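Local coordinates for protein endo-1,4-beta-xylanase C (Paenibacillus barcinonensis, PDB 4XUR) that hydrolyses internal beta-1,4-xylosidic linkages of xylan, this chain being its second family 22 carbohydrate-binding domain, which binds xylotetraose, at residues E98-N102 / R103-N107. Numbering follows the deposited sequence.
Sequences EKEFN and RDTAN
The side chain of Glu100, near the end of strand 90-101, sets CG opposite the backbone N (chi1 177°) and continues extended, which carries its carboxylate against the turn that follows, at Arg103 and Thr105. There OE2 lies 3.3 Å from Arg103 CA, and OE1 runs alongside the Thr105 methyl, 3.5 Å from CG2. Thr105 places that methyl beside its own backbone N, and its side chain points the same way as Glu100's. Glutamate suits the site because its reach lets one carboxylate meet both the turn and the neighbouring strand: OE1 forms a salt bridge with Arg143, and OE2 a hydrogen bond with Ser140 OG, which also accepts from the backbone N of Arg103. Replacing Glu100 with an alanine would probably leave Arg143 without this carboxylate mate and open a gap beside Arg103 CA and the Thr105 methyl. The chain reverses through Asn102 and Arg103, both in the left-handed region, which asparagine adopts readily and which is less usual for arginine. The reversal is closed by Asp104 N, which donates to Phe101 O at 3.1 Å from above the carbonyl plane. Asp104 then begins a type I turn to Asn107: its OD1 accepts from Ala106 N at 3.0 Å, an Asx turn for which the short aspartate side chain is well suited, the donor lying above the carboxylate plane. A water bridges strand and loop: it accepts from Phe101 N at 3.0 Å and lies 2.7 Å from both Asp104 O and Asn107 O. Within this carbohydrate-binding domain, where the side chain of Thr105 lies about 8 Å from a bound xylose unit, the turn links strand 90-101 to its antiparallel neighbour 109-119, while strand 139-147 flanks 90-101 on its other edge and supplies Ser140 and Arg143.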
# COMPACT_ATOMS: atom_id res chain seq x y z
N GLU A 98 4.72 0.58 7.29
CA GLU A 98 4.55 1.18 8.65
C GLU A 98 4.97 0.20 9.69
O GLU A 98 4.49 -0.94 9.67
CB GLU A 98 3.07 1.56 8.86
CG GLU A 98 2.75 1.98 10.28
CD GLU A 98 1.26 2.41 10.39
OE1 GLU A 98 0.87 3.35 9.70
OE2 GLU A 98 0.50 1.71 11.09
N LYS A 99 5.92 0.58 10.57
CA LYS A 99 6.48 -0.35 11.58
C LYS A 99 6.20 0.10 13.01
O LYS A 99 6.34 1.27 13.33
CB LYS A 99 7.97 -0.51 11.36
CG LYS A 99 8.31 -1.35 10.17
CD LYS A 99 9.84 -1.46 10.05
CE LYS A 99 10.38 -0.66 8.94
NZ LYS A 99 11.79 -0.98 8.73
N GLU A 100 5.79 -0.85 13.83
CA GLU A 100 5.50 -0.67 15.26
C GLU A 100 6.48 -1.57 16.04
O GLU A 100 6.70 -2.75 15.67
CB GLU A 100 4.06 -1.10 15.59
CG GLU A 100 3.70 -1.02 17.06
CD GLU A 100 2.42 -1.72 17.37
OE1 GLU A 100 1.37 -1.15 17.16
OE2 GLU A 100 2.45 -2.89 17.84
N PHE A 101 7.08 -1.02 17.11
CA PHE A 101 8.01 -1.68 17.95
C PHE A 101 7.47 -1.63 19.41
O PHE A 101 7.04 -0.59 19.85
CB PHE A 101 9.41 -1.06 17.92
CG PHE A 101 10.09 -1.21 16.58
CD1 PHE A 101 9.83 -0.31 15.55
CD2 PHE A 101 10.93 -2.29 16.31
CE1 PHE A 101 10.44 -0.44 14.32
CE2 PHE A 101 11.55 -2.39 15.08
CZ PHE A 101 11.30 -1.46 14.08
N ASN A 102 7.58 -2.75 20.09
CA ASN A 102 7.23 -2.86 21.51
C ASN A 102 5.81 -2.48 21.77
O ASN A 102 5.50 -1.97 22.85
CB ASN A 102 8.19 -2.06 22.39
CG ASN A 102 9.63 -2.32 22.09
OD1 ASN A 102 10.35 -1.42 21.69
ND2 ASN A 102 10.03 -3.53 22.21
N ARG A 103 4.93 -2.68 20.78
CA ARG A 103 3.52 -2.33 20.94
C ARG A 103 3.31 -0.86 21.36
O ARG A 103 2.38 -0.55 22.08
CB ARG A 103 2.84 -3.25 21.95
CG ARG A 103 2.98 -4.72 21.61
CD ARG A 103 1.96 -5.55 22.35
NE ARG A 103 2.63 -6.49 23.19
CZ ARG A 103 3.47 -7.44 22.75
NH1 ARG A 103 3.75 -7.50 21.43
NH2 ARG A 103 4.01 -8.32 23.57
N ASP A 104 4.19 0.01 20.91
CA ASP A 104 4.09 1.43 21.22
C ASP A 104 3.51 2.11 19.99
O ASP A 104 4.21 2.39 19.03
CB ASP A 104 5.45 2.03 21.53
CG ASP A 104 5.38 3.54 21.95
OD1 ASP A 104 4.32 4.13 21.88
OD2 ASP A 104 6.42 4.14 22.28
N THR A 105 2.22 2.39 20.05
CA THR A 105 1.49 2.94 18.95
C THR A 105 1.75 4.40 18.77
O THR A 105 1.37 4.98 17.77
CB THR A 105 -0.03 2.71 19.09
OG1 THR A 105 -0.51 3.25 20.35
CG2 THR A 105 -0.30 1.20 19.09
N ALA A 106 2.40 5.00 19.74
CA ALA A 106 2.68 6.43 19.66
C ALA A 106 3.98 6.74 18.93
O ALA A 106 4.26 7.90 18.70
CB ALA A 106 2.72 7.03 21.13
N ASN A 107 4.77 5.74 18.56
CA ASN A 107 6.12 5.98 18.09
C ASN A 107 6.38 5.08 16.85
O ASN A 107 7.30 4.30 16.82
CB ASN A 107 7.00 5.60 19.27
CG ASN A 107 8.44 5.48 18.95
OD1 ASN A 107 8.99 6.27 18.20
ND2 ASN A 107 9.09 4.47 19.54
O HOH W 1 6.51 1.84 17.67